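Local atomic coordinates of guanine nucleotide exchange factor SRM1 (Saccharomyces cerevisiae, PDB entry 3OF7), a protein that promotes the exchange of GDP for GTP on the GTPases Gsp1 and Gsp2, binds chromatin, and controls RNA metabolism and nuclear transport. Residues E85-S90 with I136-F141; A67-F72 with T79-E84; K149-A154 with C161-N166; Y170-F175 with K193-V198; N59-R64 with E130-K135. All blocks are in the same frame, centred on the assembly; numbering follows the deposited sequence.

Interaction 1 of 5, residues E85-S90 with I136-F141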
# COMPACT_ATOMS: atom_id res chain seq x y z
N GLU A 85 10.12 18.30 -8.10
CA GLU A 85 10.56 19.35 -7.18
C GLU A 85 10.08 19.09 -5.76
O GLU A 85 10.12 19.97 -4.89
CB GLU A 85 10.22 20.74 -7.71
CG GLU A 85 11.03 21.11 -8.95
CD GLU A 85 12.47 20.63 -8.88
OE1 GLU A 85 12.92 19.92 -9.81
OE2 GLU A 85 13.17 20.96 -7.90
N SER A 86 9.68 17.85 -5.51
CA SER A 86 9.24 17.38 -4.20
C SER A 86 7.97 18.08 -3.66
O SER A 86 7.76 18.16 -2.44
CB SER A 86 10.40 17.45 -3.19
OG SER A 86 10.08 16.75 -2.00
N ASN A 87 7.12 18.57 -4.56
CA ASN A 87 5.78 19.00 -4.15
C ASN A 87 4.91 17.77 -3.94
O ASN A 87 5.03 16.79 -4.67
CB ASN A 87 5.12 19.89 -5.20
CG ASN A 87 5.77 21.26 -5.31
OD1 ASN A 87 5.79 22.05 -4.36
ND2 ASN A 87 6.30 21.54 -6.49
N VAL A 88 4.03 17.85 -2.94
CA VAL A 88 3.07 16.78 -2.66
C VAL A 88 1.70 17.11 -3.24
O VAL A 88 1.11 18.16 -2.93
CB VAL A 88 2.97 16.50 -1.14
CG1 VAL A 88 2.00 15.35 -0.85
CG2 VAL A 88 4.35 16.18 -0.55
N TRP A 89 1.21 16.22 -4.10
CA TRP A 89 -0.11 16.32 -4.69
C TRP A 89 -1.04 15.37 -3.93
O TRP A 89 -0.59 14.33 -3.44
CB TRP A 89 -0.08 15.88 -6.15
CG TRP A 89 0.78 16.71 -7.07
CD1 TRP A 89 2.14 16.88 -7.02
CD2 TRP A 89 0.32 17.45 -8.21
NE1 TRP A 89 2.55 17.70 -8.06
CE2 TRP A 89 1.46 18.05 -8.80
CE3 TRP A 89 -0.94 17.66 -8.78
CZ2 TRP A 89 1.36 18.86 -9.94
CZ3 TRP A 89 -1.03 18.46 -9.92
CH2 TRP A 89 0.11 19.05 -10.49
N SER A 90 -2.32 15.70 -3.89
CA SER A 90 -3.31 14.85 -3.22
C SER A 90 -4.66 14.92 -3.92
O SER A 90 -5.01 15.93 -4.55
CB SER A 90 -3.46 15.27 -1.76
OG SER A 90 -4.04 16.56 -1.67
N ILE A 136 -0.40 20.43 -2.57
CA ILE A 136 -0.40 21.01 -1.23
C ILE A 136 0.57 22.20 -1.28
O ILE A 136 1.67 22.07 -1.84
CB ILE A 136 0.05 19.97 -0.16
CG1 ILE A 136 -0.95 18.82 -0.07
CG2 ILE A 136 0.25 20.64 1.22
CD1 ILE A 136 -0.53 17.70 0.88
N PRO A 137 0.15 23.36 -0.74
CA PRO A 137 1.05 24.52 -0.75
C PRO A 137 2.43 24.18 -0.20
O PRO A 137 2.56 23.52 0.83
CB PRO A 137 0.32 25.52 0.15
CG PRO A 137 -1.11 25.21 -0.07
CD PRO A 137 -1.18 23.70 -0.22
N ARG A 138 3.46 24.64 -0.91
CA ARG A 138 4.84 24.33 -0.56
C ARG A 138 5.22 24.81 0.84
O ARG A 138 6.03 24.18 1.52
CB ARG A 138 5.77 24.94 -1.61
CG ARG A 138 7.06 24.22 -1.74
CD ARG A 138 7.81 24.64 -2.99
NE ARG A 138 9.16 24.10 -2.93
CZ ARG A 138 9.50 22.90 -3.39
NH1 ARG A 138 8.59 22.11 -3.97
NH2 ARG A 138 10.76 22.50 -3.29
N GLU A 139 4.60 25.91 1.27
CA GLU A 139 4.87 26.50 2.58
C GLU A 139 4.43 25.59 3.71
O GLU A 139 4.94 25.69 4.81
CB GLU A 139 4.17 27.87 2.72
CG GLU A 139 4.28 28.77 1.49
CD GLU A 139 3.13 28.57 0.52
OE1 GLU A 139 1.97 28.90 0.88
OE2 GLU A 139 3.38 28.09 -0.61
N SER A 140 3.49 24.68 3.41
CA SER A 140 3.02 23.70 4.38
C SER A 140 4.11 22.72 4.81
O SER A 140 3.97 22.04 5.82
CB SER A 140 1.81 22.92 3.84
OG SER A 140 0.72 23.80 3.60
N PHE A 141 5.19 22.66 4.03
CA PHE A 141 6.33 21.81 4.37
C PHE A 141 7.60 22.63 4.52
O PHE A 141 8.36 22.77 3.56
CB PHE A 141 6.56 20.73 3.30
CG PHE A 141 5.38 19.82 3.07
CD1 PHE A 141 5.09 18.79 3.96
CD2 PHE A 141 4.59 19.96 1.93
CE1 PHE A 141 4.02 17.93 3.74
CE2 PHE A 141 3.50 19.11 1.70
CZ PHE A 141 3.22 18.10 2.61
O HOH W 1 3.93 20.49 -1.75
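In the seven-bladed RCC1 beta-propeller, Val88 and Ile136 continue the pairing between strand 88-92 and the outermost strand of the same blade, 134-135, just where the chain leaves toward helix 142-145. Ile136 N donates to Val88 O over 2.8 Å, and the two side chains run alongside each other, Val88 CG1 lying 3.9 Å from Ile136 CD1. A water also bridges them, accepting from Val88 N and donating to Ile136 O. Val88 CG2, placed beside its own backbone N, reaches Phe141 CE2 at 3.8 Å, and the valine and phenylalanine side chains cross at about a right angle. Phe141 also packs on Pro195, so this loop joins the blade to the next one. At the more open end, Arg138 stretches out from CG to NE and brings its guanidinium end-on to Glu85 O, which accepts from NH1 at 2.8 Å and from NH2 at 3.1 Å. NH1 has a second acceptor, Asn87 OD1, and all three bonds lie in the guanidinium plane. The Asn87 amide is turned 76° from that plane; the 2.8 Å bond from Arg138 NH1 meets Asn87 OD1 from above the carbonyl plane, at a C=O...N angle of 98°.

Interaction 2 of 5, residues A67-F72 with T79-E84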
# COMPACT_ATOMS: atom_id res chain seq x y z
N ALA A 67 3.39 18.01 -14.66
CA ALA A 67 3.29 17.58 -13.26
C ALA A 67 4.54 16.81 -12.85
O ALA A 67 5.04 16.99 -11.75
CB ALA A 67 2.03 16.75 -13.04
N LYS A 68 5.04 15.96 -13.75
CA LYS A 68 6.30 15.22 -13.53
C LYS A 68 6.29 14.40 -12.24
O LYS A 68 7.22 14.47 -11.42
CB LYS A 68 7.52 16.15 -13.59
CG LYS A 68 7.65 16.93 -14.90
CD LYS A 68 8.89 17.83 -14.90
CE LYS A 68 9.08 18.52 -16.25
NZ LYS A 68 10.16 19.55 -16.18
N ILE A 69 5.23 13.61 -12.09
CA ILE A 69 5.09 12.73 -10.94
C ILE A 69 6.13 11.61 -10.99
O ILE A 69 6.29 10.95 -12.02
CB ILE A 69 3.66 12.14 -10.87
CG1 ILE A 69 2.61 13.27 -10.76
CG2 ILE A 69 3.54 11.12 -9.72
CD1 ILE A 69 2.86 14.27 -9.60
N ILE A 70 6.83 11.41 -9.87
CA ILE A 70 7.84 10.34 -9.76
C ILE A 70 7.58 9.34 -8.61
O ILE A 70 8.33 8.38 -8.44
CB ILE A 70 9.27 10.93 -9.64
CG1 ILE A 70 9.33 12.07 -8.62
CG2 ILE A 70 9.74 11.46 -11.00
CD1 ILE A 70 9.50 11.64 -7.19
N SER A 71 6.52 9.57 -7.83
CA SER A 71 6.13 8.63 -6.76
C SER A 71 4.67 8.84 -6.42
O SER A 71 4.14 9.92 -6.61
CB SER A 71 6.95 8.86 -5.48
OG SER A 71 6.83 7.73 -4.60
N PHE A 72 4.04 7.82 -5.87
CA PHE A 72 2.72 8.00 -5.29
C PHE A 72 2.44 6.96 -4.22
O PHE A 72 3.07 5.90 -4.19
CB PHE A 72 1.61 8.05 -6.36
CG PHE A 72 1.54 6.82 -7.23
CD1 PHE A 72 0.87 5.68 -6.79
CD2 PHE A 72 2.14 6.80 -8.49
CE1 PHE A 72 0.80 4.53 -7.58
CE2 PHE A 72 2.07 5.66 -9.30
CZ PHE A 72 1.40 4.51 -8.83
N THR A 79 -5.12 9.57 -2.24
CA THR A 79 -3.80 9.28 -2.78
C THR A 79 -2.92 10.51 -2.66
O THR A 79 -3.39 11.64 -2.76
CB THR A 79 -3.88 8.88 -4.27
OG1 THR A 79 -4.75 7.74 -4.40
CG2 THR A 79 -2.49 8.53 -4.84
N LEU A 80 -1.64 10.27 -2.42
CA LEU A 80 -0.64 11.32 -2.42
C LEU A 80 0.32 11.03 -3.56
O LEU A 80 0.63 9.87 -3.80
CB LEU A 80 0.12 11.33 -1.10
CG LEU A 80 -0.72 11.35 0.18
CD1 LEU A 80 0.19 11.18 1.38
CD2 LEU A 80 -1.57 12.63 0.29
N ALA A 81 0.80 12.07 -4.23
CA ALA A 81 1.82 11.92 -5.26
C ALA A 81 2.94 12.94 -5.07
O ALA A 81 2.74 14.00 -4.46
CB ALA A 81 1.21 12.02 -6.66
N LEU A 82 4.12 12.60 -5.58
CA LEU A 82 5.30 13.45 -5.44
C LEU A 82 5.88 13.76 -6.80
O LEU A 82 6.02 12.87 -7.64
CB LEU A 82 6.36 12.72 -4.60
CG LEU A 82 7.56 13.53 -4.11
CD1 LEU A 82 7.12 14.55 -3.09
CD2 LEU A 82 8.58 12.58 -3.52
N ASP A 83 6.24 15.02 -7.02
CA ASP A 83 6.85 15.41 -8.28
C ASP A 83 8.36 15.64 -8.16
O ASP A 83 8.95 15.49 -7.08
CB ASP A 83 6.11 16.61 -8.92
CG ASP A 83 6.22 17.90 -8.11
OD1 ASP A 83 7.23 18.10 -7.39
OD2 ASP A 83 5.29 18.73 -8.22
N GLU A 84 8.98 15.99 -9.28
CA GLU A 84 10.43 16.20 -9.32
C GLU A 84 10.94 17.28 -8.36
O GLU A 84 12.08 17.18 -7.87
CB GLU A 84 10.89 16.50 -10.74
CG GLU A 84 10.95 15.27 -11.62
CD GLU A 84 11.29 15.60 -13.06
OE1 GLU A 84 11.62 16.77 -13.36
OE2 GLU A 84 11.23 14.67 -13.89
O HOH W 2 5.15 19.54 -10.81
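A chi1 of 46° sets Ile70 CG1 over Leu82 O, and chi2 of 84° carries CD1 to 3.9 Å from Leu82 CD2; Leu82 meets it with CG anti to its own backbone N (chi1 -169°). Beneath these side chains is a classic beta bulge in the hairpin of strands 69-74 and 78-83: Ile70 and Ser71 both face Leu82. Leu82 O takes a nearly straight bond from Ile70 N, 2.8 Å long, and a weak one from Ser71 N. Beyond the bulge, Leu82 N donates to Ser71 O at 2.9 Å, and Phe72 CB packs against Ala81 CB. Where the hairpin opens, Glu84 lays its carboxylate against the lysine chain, OE1 3.3 Å from Lys68 CD, while Glu84 CG touches Ile70 CG2 at 4.0 Å. Glu84 OE1 and Lys68 NZ, of opposite charge, stay 4.2 Å apart. An alanine in place of Glu84 would probably leave the Lys68 ammonium without this nearby negative charge and uncover Ile70 CG2. The chemistry is thus divided: backbone bonds and apolar contacts join the strands, whereas the charged pair at the partly exposed end probably adds a modest electrostatic attraction.

Interaction 3 of 5, residues K149-A154 with C161-N166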
# COMPACT_ATOMS: atom_id res chain seq x y z
N LYS A 149 14.09 17.16 0.95
CA LYS A 149 13.11 16.61 0.02
C LYS A 149 12.35 15.44 0.63
O LYS A 149 12.83 14.79 1.55
CB LYS A 149 13.80 16.17 -1.27
CG LYS A 149 14.10 17.34 -2.20
CD LYS A 149 14.86 16.93 -3.44
CE LYS A 149 15.20 18.15 -4.30
NZ LYS A 149 15.91 19.20 -3.52
N VAL A 150 11.16 15.16 0.09
CA VAL A 150 10.41 13.98 0.48
C VAL A 150 11.04 12.74 -0.16
O VAL A 150 11.34 12.75 -1.36
CB VAL A 150 8.94 14.08 0.03
CG1 VAL A 150 8.17 12.80 0.38
CG2 VAL A 150 8.26 15.32 0.65
N VAL A 151 11.23 11.69 0.63
CA VAL A 151 11.75 10.43 0.10
C VAL A 151 10.70 9.32 0.08
O VAL A 151 10.85 8.34 -0.63
CB VAL A 151 13.03 9.94 0.84
CG1 VAL A 151 14.15 10.99 0.75
CG2 VAL A 151 12.73 9.58 2.29
N GLN A 152 9.63 9.49 0.87
CA GLN A 152 8.52 8.54 0.84
C GLN A 152 7.21 9.18 1.29
O GLN A 152 7.19 9.96 2.24
CB GLN A 152 8.81 7.30 1.70
CG GLN A 152 7.81 6.16 1.44
CD GLN A 152 7.90 5.01 2.44
OE1 GLN A 152 8.85 4.89 3.21
NE2 GLN A 152 6.88 4.14 2.42
N LEU A 153 6.12 8.84 0.60
CA LEU A 153 4.78 9.21 1.01
C LEU A 153 4.05 7.98 1.55
O LEU A 153 4.39 6.85 1.20
CB LEU A 153 4.01 9.85 -0.15
CG LEU A 153 4.50 11.22 -0.64
CD1 LEU A 153 3.78 11.61 -1.93
CD2 LEU A 153 4.27 12.28 0.42
N ALA A 154 3.08 8.18 2.43
CA ALA A 154 2.25 7.09 2.93
C ALA A 154 0.85 7.58 3.22
O ALA A 154 0.66 8.69 3.73
CB ALA A 154 2.86 6.45 4.16
N CYS A 161 1.15 10.92 5.39
CA CYS A 161 2.48 11.05 5.98
C CYS A 161 3.52 11.29 4.90
O CYS A 161 3.47 10.68 3.83
CB CYS A 161 2.83 9.81 6.80
SG CYS A 161 4.34 10.00 7.79
N ALA A 162 4.46 12.20 5.18
CA ALA A 162 5.60 12.42 4.29
C ALA A 162 6.88 12.30 5.10
O ALA A 162 7.04 12.97 6.14
CB ALA A 162 5.51 13.80 3.63
N LEU A 163 7.77 11.45 4.61
CA LEU A 163 9.08 11.26 5.22
C LEU A 163 10.13 12.07 4.45
O LEU A 163 10.25 11.93 3.23
CB LEU A 163 9.46 9.78 5.20
CG LEU A 163 10.88 9.41 5.65
CD1 LEU A 163 11.11 9.80 7.12
CD2 LEU A 163 11.15 7.93 5.42
N PHE A 164 10.88 12.90 5.18
CA PHE A 164 11.85 13.79 4.54
C PHE A 164 13.28 13.25 4.62
O PHE A 164 13.58 12.41 5.46
CB PHE A 164 11.77 15.21 5.12
CG PHE A 164 10.59 16.00 4.62
CD1 PHE A 164 9.33 15.87 5.21
CD2 PHE A 164 10.74 16.88 3.56
CE1 PHE A 164 8.25 16.60 4.76
CE2 PHE A 164 9.65 17.63 3.09
CZ PHE A 164 8.41 17.49 3.69
N SER A 165 14.13 13.74 3.73
CA SER A 165 15.51 13.27 3.63
C SER A 165 16.33 13.58 4.88
O SER A 165 17.41 13.01 5.07
CB SER A 165 16.18 13.88 2.40
OG SER A 165 16.03 15.29 2.42
N ASN A 166 15.84 14.48 5.72
CA ASN A 166 16.51 14.77 6.99
C ASN A 166 15.94 13.97 8.18
O ASN A 166 16.27 14.25 9.33
CB ASN A 166 16.49 16.28 7.29
CG ASN A 166 15.10 16.80 7.60
OD1 ASN A 166 14.09 16.12 7.38
ND2 ASN A 166 15.04 18.02 8.11
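Cys161 begins the pairing with Ala154, its N donating to Ala154 O at 2.8 Å while its O accepts from Ala154 N at 2.9 Å. The two CB atoms share a face of the sheet, on the side packed against strand 215-220 of the next blade. Ala162 turns to the other face, where its CB meets Leu153 CD2 at 3.8 Å. Leu163 N then donates almost straight to Gln152 O, and Leu163 O receives Val151 N over 2.8 Å together with a long, weak bond from Gln152 N. Val151 and Gln152 thus both face Leu163, a classic beta bulge in the hairpin formed by the first two strands of this propeller blade. Across the bulge Leu163 CG touches Val151 CG2. A chi1 of -77° puts Phe164 CG beside its backbone N; the ring beyond presents one face to Val150, whose CG2 sits over it, offset toward the rim, 4.0 Å from the centroid and 26° off the normal in a CH-pi contact. An alanine in place of Phe164 would probably leave Val150 CG2 without its aromatic cover and open a gap beside the bulge. Ser165 ends the pairing with two bonds to one residue, its N donating to Lys149 O at 2.7 Å and its OG accepting a nearly straight bond from Lys149 N at 3.1 Å.

Interaction 4 of 5, residues Y170-F175 with K193-V198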
# COMPACT_ATOMS: atom_id res chain seq x y z
N TYR A 170 6.23 14.55 8.49
CA TYR A 170 5.03 15.39 8.52
C TYR A 170 3.80 14.51 8.33
O TYR A 170 3.80 13.59 7.52
CB TYR A 170 5.09 16.51 7.46
CG TYR A 170 5.85 17.73 7.94
CD1 TYR A 170 7.22 17.65 8.22
CD2 TYR A 170 5.19 18.94 8.16
CE1 TYR A 170 7.92 18.76 8.69
CE2 TYR A 170 5.89 20.06 8.63
CZ TYR A 170 7.25 19.95 8.89
OH TYR A 170 7.94 21.05 9.35
N ALA A 171 2.77 14.80 9.12
CA ALA A 171 1.56 13.98 9.12
C ALA A 171 0.32 14.86 9.18
O ALA A 171 0.39 16.01 9.65
CB ALA A 171 1.58 13.00 10.27
N TRP A 172 -0.79 14.34 8.65
CA TRP A 172 -2.08 15.04 8.67
C TRP A 172 -3.25 14.06 8.48
O TRP A 172 -3.05 12.89 8.12
CB TRP A 172 -2.14 16.20 7.65
CG TRP A 172 -1.90 15.85 6.18
CD1 TRP A 172 -2.86 15.76 5.20
CD2 TRP A 172 -0.64 15.60 5.53
NE1 TRP A 172 -2.28 15.45 3.99
CE2 TRP A 172 -0.92 15.35 4.16
CE3 TRP A 172 0.69 15.56 5.97
CZ2 TRP A 172 0.09 15.06 3.23
CZ3 TRP A 172 1.70 15.26 5.04
CH2 TRP A 172 1.39 15.02 3.69
N GLY A 173 -4.46 14.54 8.75
CA GLY A 173 -5.67 13.70 8.68
C GLY A 173 -6.05 13.24 10.08
O GLY A 173 -5.98 14.03 11.04
N THR A 174 -6.44 11.97 10.20
CA THR A 174 -6.83 11.40 11.50
C THR A 174 -6.79 9.88 11.46
O THR A 174 -6.59 9.30 10.38
CB THR A 174 -8.25 11.88 11.94
OG1 THR A 174 -8.44 11.64 13.34
CG2 THR A 174 -9.36 11.15 11.15
N PHE A 175 -6.95 9.24 12.61
CA PHE A 175 -7.19 7.80 12.66
C PHE A 175 -8.61 7.53 13.12
O PHE A 175 -9.07 8.07 14.14
CB PHE A 175 -6.21 7.09 13.60
CG PHE A 175 -4.77 7.37 13.31
CD1 PHE A 175 -4.05 8.26 14.10
CD2 PHE A 175 -4.13 6.75 12.24
CE1 PHE A 175 -2.69 8.53 13.83
CE2 PHE A 175 -2.78 7.02 11.96
CZ PHE A 175 -2.06 7.92 12.77
N LYS A 193 -5.78 19.17 9.66
CA LYS A 193 -6.16 19.53 8.28
C LYS A 193 -4.99 19.93 7.37
O LYS A 193 -5.11 19.90 6.15
CB LYS A 193 -7.23 20.63 8.28
CG LYS A 193 -8.58 20.18 8.83
CD LYS A 193 -9.58 21.33 8.91
CE LYS A 193 -10.95 20.81 9.33
NZ LYS A 193 -11.88 21.92 9.70
N THR A 194 -3.86 20.31 7.97
CA THR A 194 -2.67 20.68 7.22
C THR A 194 -1.47 19.87 7.71
O THR A 194 -1.47 19.41 8.85
CB THR A 194 -2.37 22.20 7.33
OG1 THR A 194 -2.34 22.58 8.71
CG2 THR A 194 -3.44 23.01 6.60
N PRO A 195 -0.45 19.65 6.84
CA PRO A 195 0.75 18.95 7.27
C PRO A 195 1.33 19.50 8.58
O PRO A 195 1.38 20.71 8.77
CB PRO A 195 1.71 19.18 6.10
CG PRO A 195 0.81 19.24 4.91
CD PRO A 195 -0.45 19.91 5.38
N TRP A 196 1.76 18.60 9.45
CA TRP A 196 2.15 18.92 10.82
C TRP A 196 3.35 18.08 11.20
O TRP A 196 3.36 16.87 10.98
CB TRP A 196 0.96 18.63 11.76
CG TRP A 196 1.18 18.82 13.24
CD1 TRP A 196 1.12 20.00 13.94
CD2 TRP A 196 1.44 17.79 14.21
NE1 TRP A 196 1.34 19.76 15.28
CE2 TRP A 196 1.54 18.42 15.47
CE3 TRP A 196 1.60 16.40 14.13
CZ2 TRP A 196 1.79 17.71 16.65
CZ3 TRP A 196 1.85 15.69 15.30
CH2 TRP A 196 1.94 16.35 16.55
N LYS A 197 4.37 18.73 11.77
CA LYS A 197 5.59 18.04 12.16
C LYS A 197 5.33 17.15 13.37
O LYS A 197 4.84 17.62 14.41
CB LYS A 197 6.71 19.05 12.49
CG LYS A 197 8.06 18.40 12.68
CD LYS A 197 9.14 19.41 13.09
CE LYS A 197 10.44 18.70 13.42
NZ LYS A 197 11.43 19.61 14.08
N VAL A 198 5.63 15.87 13.22
CA VAL A 198 5.45 14.91 14.30
C VAL A 198 6.65 15.06 15.23
O VAL A 198 7.78 14.99 14.77
CB VAL A 198 5.33 13.46 13.77
CG1 VAL A 198 5.13 12.47 14.92
CG2 VAL A 198 4.18 13.35 12.77
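Tyr170 and Ala171 pair antiparallel with Lys197 and Trp196 in a blade of the RCC1 propeller, joining strand 169-177 to the short strand 195-197. The backbone hold is uneven: Ala171 N donates to Trp196 O at 2.8 Å, whereas the return bond from Trp196 N to Ala171 O is weak. The tightly packed part is made by the Trp172 and Tyr170 rings and by Ala171. Trp172 CG stands between its backbone N and carbonyl carbon (chi1 59°), and the indole beyond it offers one face to the proline. Pro195 CG lies over the six-membered ring, 4.0 Å from its centroid and 16° off the normal, offset toward the rim, while CB reaches Trp172 CE3 at 3.8 Å. The proline also bears on Phe141, and Trp172 on Ile136, both in the loop that follows the preceding blade. On the face that carries Ala171 and Trp196, Ala171 CB reaches Val198 CG2 at 3.6 Å, next to Trp228. The buried Tyr170 ring, which also touches Pro142 and Pro143, has Lys197 over one face, the backbone CA above the ring centre and CB in a CH-pi contact 23° off the normal. The solvent side begins past Lys197 CG, where the extended chain leaves the ring and NZ forms a long, weak ion pair with Glu168. The part of Lys197 that grips the tyrosine is therefore its root: CB is 3.7 Å from Tyr170 CZ, and CG is 4.0 Å from Tyr170 CE1.

Interaction 5 of 5, residues N59-R64 with E130-K135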
# COMPACT_ATOMS: atom_id res chain seq x y z
N ASN A 59 -4.37 9.84 -16.45
CA ASN A 59 -4.85 10.95 -15.65
C ASN A 59 -4.37 12.27 -16.25
O ASN A 59 -3.16 12.55 -16.25
CB ASN A 59 -4.39 10.81 -14.19
CG ASN A 59 -5.11 11.76 -13.26
OD1 ASN A 59 -5.20 12.96 -13.53
ND2 ASN A 59 -5.65 11.23 -12.16
N PRO A 60 -5.32 13.09 -16.78
CA PRO A 60 -4.92 14.31 -17.48
C PRO A 60 -4.52 15.45 -16.55
O PRO A 60 -3.98 16.46 -17.02
CB PRO A 60 -6.18 14.68 -18.28
CG PRO A 60 -7.32 14.17 -17.45
CD PRO A 60 -6.79 12.95 -16.70
N PHE A 61 -4.76 15.31 -15.25
CA PHE A 61 -4.39 16.33 -14.27
C PHE A 61 -2.96 16.15 -13.76
O PHE A 61 -2.44 16.98 -12.98
CB PHE A 61 -5.40 16.36 -13.12
CG PHE A 61 -6.81 16.59 -13.57
CD1 PHE A 61 -7.20 17.85 -14.04
CD2 PHE A 61 -7.73 15.56 -13.58
CE1 PHE A 61 -8.50 18.07 -14.49
CE2 PHE A 61 -9.05 15.77 -14.03
CZ PHE A 61 -9.43 17.04 -14.48
N LEU A 62 -2.32 15.07 -14.20
CA LEU A 62 -0.94 14.76 -13.81
C LEU A 62 -0.07 14.52 -15.04
O LEU A 62 0.59 13.49 -15.15
CB LEU A 62 -0.91 13.52 -12.89
CG LEU A 62 -1.73 13.65 -11.60
CD1 LEU A 62 -1.93 12.28 -10.93
CD2 LEU A 62 -1.07 14.64 -10.65
N PRO A 63 -0.06 15.49 -15.99
CA PRO A 63 0.66 15.20 -17.23
C PRO A 63 2.15 15.04 -16.98
O PRO A 63 2.74 15.82 -16.23
CB PRO A 63 0.35 16.42 -18.12
CG PRO A 63 0.07 17.52 -17.16
CD PRO A 63 -0.54 16.88 -15.93
N ARG A 64 2.74 14.02 -17.60
CA ARG A 64 4.13 13.64 -17.42
C ARG A 64 5.13 14.77 -17.68
O ARG A 64 6.18 14.85 -17.03
CB ARG A 64 4.45 12.45 -18.33
CG ARG A 64 5.81 11.82 -18.14
CD ARG A 64 6.09 10.78 -19.23
NE ARG A 64 6.40 11.41 -20.51
CZ ARG A 64 5.56 11.50 -21.55
NH1 ARG A 64 4.34 10.98 -21.51
NH2 ARG A 64 5.97 12.10 -22.66
N GLU A 130 -11.73 18.11 -4.57
CA GLU A 130 -11.31 16.81 -4.03
C GLU A 130 -11.01 15.80 -5.12
O GLU A 130 -10.08 15.00 -4.99
CB GLU A 130 -12.38 16.24 -3.10
CG GLU A 130 -12.50 16.94 -1.76
CD GLU A 130 -13.70 16.46 -0.96
OE1 GLU A 130 -13.63 15.37 -0.35
OE2 GLU A 130 -14.71 17.19 -0.92
N SER A 131 -11.80 15.83 -6.19
CA SER A 131 -11.63 14.88 -7.30
C SER A 131 -10.57 15.32 -8.32
O SER A 131 -10.25 14.57 -9.25
CB SER A 131 -12.98 14.62 -7.99
OG SER A 131 -13.49 15.80 -8.59
N THR A 132 -10.02 16.52 -8.14
CA THR A 132 -8.98 17.01 -9.03
C THR A 132 -7.65 17.08 -8.29
O THR A 132 -7.53 17.81 -7.30
CB THR A 132 -9.33 18.40 -9.64
OG1 THR A 132 -10.60 18.32 -10.32
CG2 THR A 132 -8.25 18.85 -10.65
N PRO A 133 -6.65 16.30 -8.75
CA PRO A 133 -5.33 16.32 -8.16
C PRO A 133 -4.77 17.73 -8.16
O PRO A 133 -4.86 18.42 -9.18
CB PRO A 133 -4.50 15.44 -9.10
CG PRO A 133 -5.49 14.47 -9.62
CD PRO A 133 -6.74 15.28 -9.81
N ALA A 134 -4.22 18.15 -7.03
CA ALA A 134 -3.62 19.48 -6.92
C ALA A 134 -2.54 19.45 -5.85
O ALA A 134 -2.52 18.57 -4.99
CB ALA A 134 -4.69 20.54 -6.59
N LYS A 135 -1.64 20.44 -5.90
CA LYS A 135 -0.52 20.50 -4.98
C LYS A 135 -0.92 21.05 -3.62
O LYS A 135 -1.68 22.02 -3.54
CB LYS A 135 0.62 21.34 -5.55
CG LYS A 135 1.40 20.66 -6.67
CD LYS A 135 2.49 21.55 -7.25
CE LYS A 135 1.93 22.56 -8.26
NZ LYS A 135 2.99 23.44 -8.84
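Phe61 and Pro133 bring a turn of the first RCC1 repeat of the beta-propeller against the outer edge of the second, where helix 128-131 gives way to strand 134-135. The phenylalanine can be followed outward. Its CB lies 3.7 Å from Pro133 CD and also touches CG of the same ring. With CG anti to the carbonyl carbon, beside the backbone N (chi1 -57°), Phe61 CG lies 4.0 Å from both Thr132 CG2 and Pro133 CD. The ring then divides its neighbours: CD2 stays near Pro133 CD, whereas CD1 approaches Thr132 CG2 at 3.7 Å and CE1 lies slightly farther from that methyl. Thr132 CG2 stands over one ring face in a CH-pi contact, 4.0 Å from the centroid and offset toward the rim; Pro60 CG covers the opposite face. The threonine hydroxyl has a separate task, bonding to Glu128 O. Behind Phe61, residues Asn59-Leu62 form a type I beta turn, and within it an Asx turn is closed by Asn59 OD1 accepting from Phe61 N at 2.9 Å, which helps to fix the base of the aromatic side chain. Deeper in, next to Trp89 and Trp91, Leu62 CD2 rests 3.8 Å from Pro133 CB.

Interactions 1 and 2, their centres 10 Å apart, centre on one four-stranded blade; interaction 5 sets the loop 59-64, which follows a strand of the neighbouring sheet, against its outer strand. Trp89 ties the three together: its N bonds to Ala81 O, its NE1 to Asp83 OD2 at 2.9 Å, and its ring packs on Leu62 and Lys135. Interactions 3 and 4 build the next blade, joined by the bond from Ala162 N to Tyr170 O. Between the blades, Ser86 OG bonds to Val150 N at 2.8 Å, Leu153 packs against Leu80, and Phe141 CZ reaches Pro195 CG at 3.5 Å. Interaction 5 touches neither 3 nor 4, its nearest atoms lying about 10 and 9 Å away.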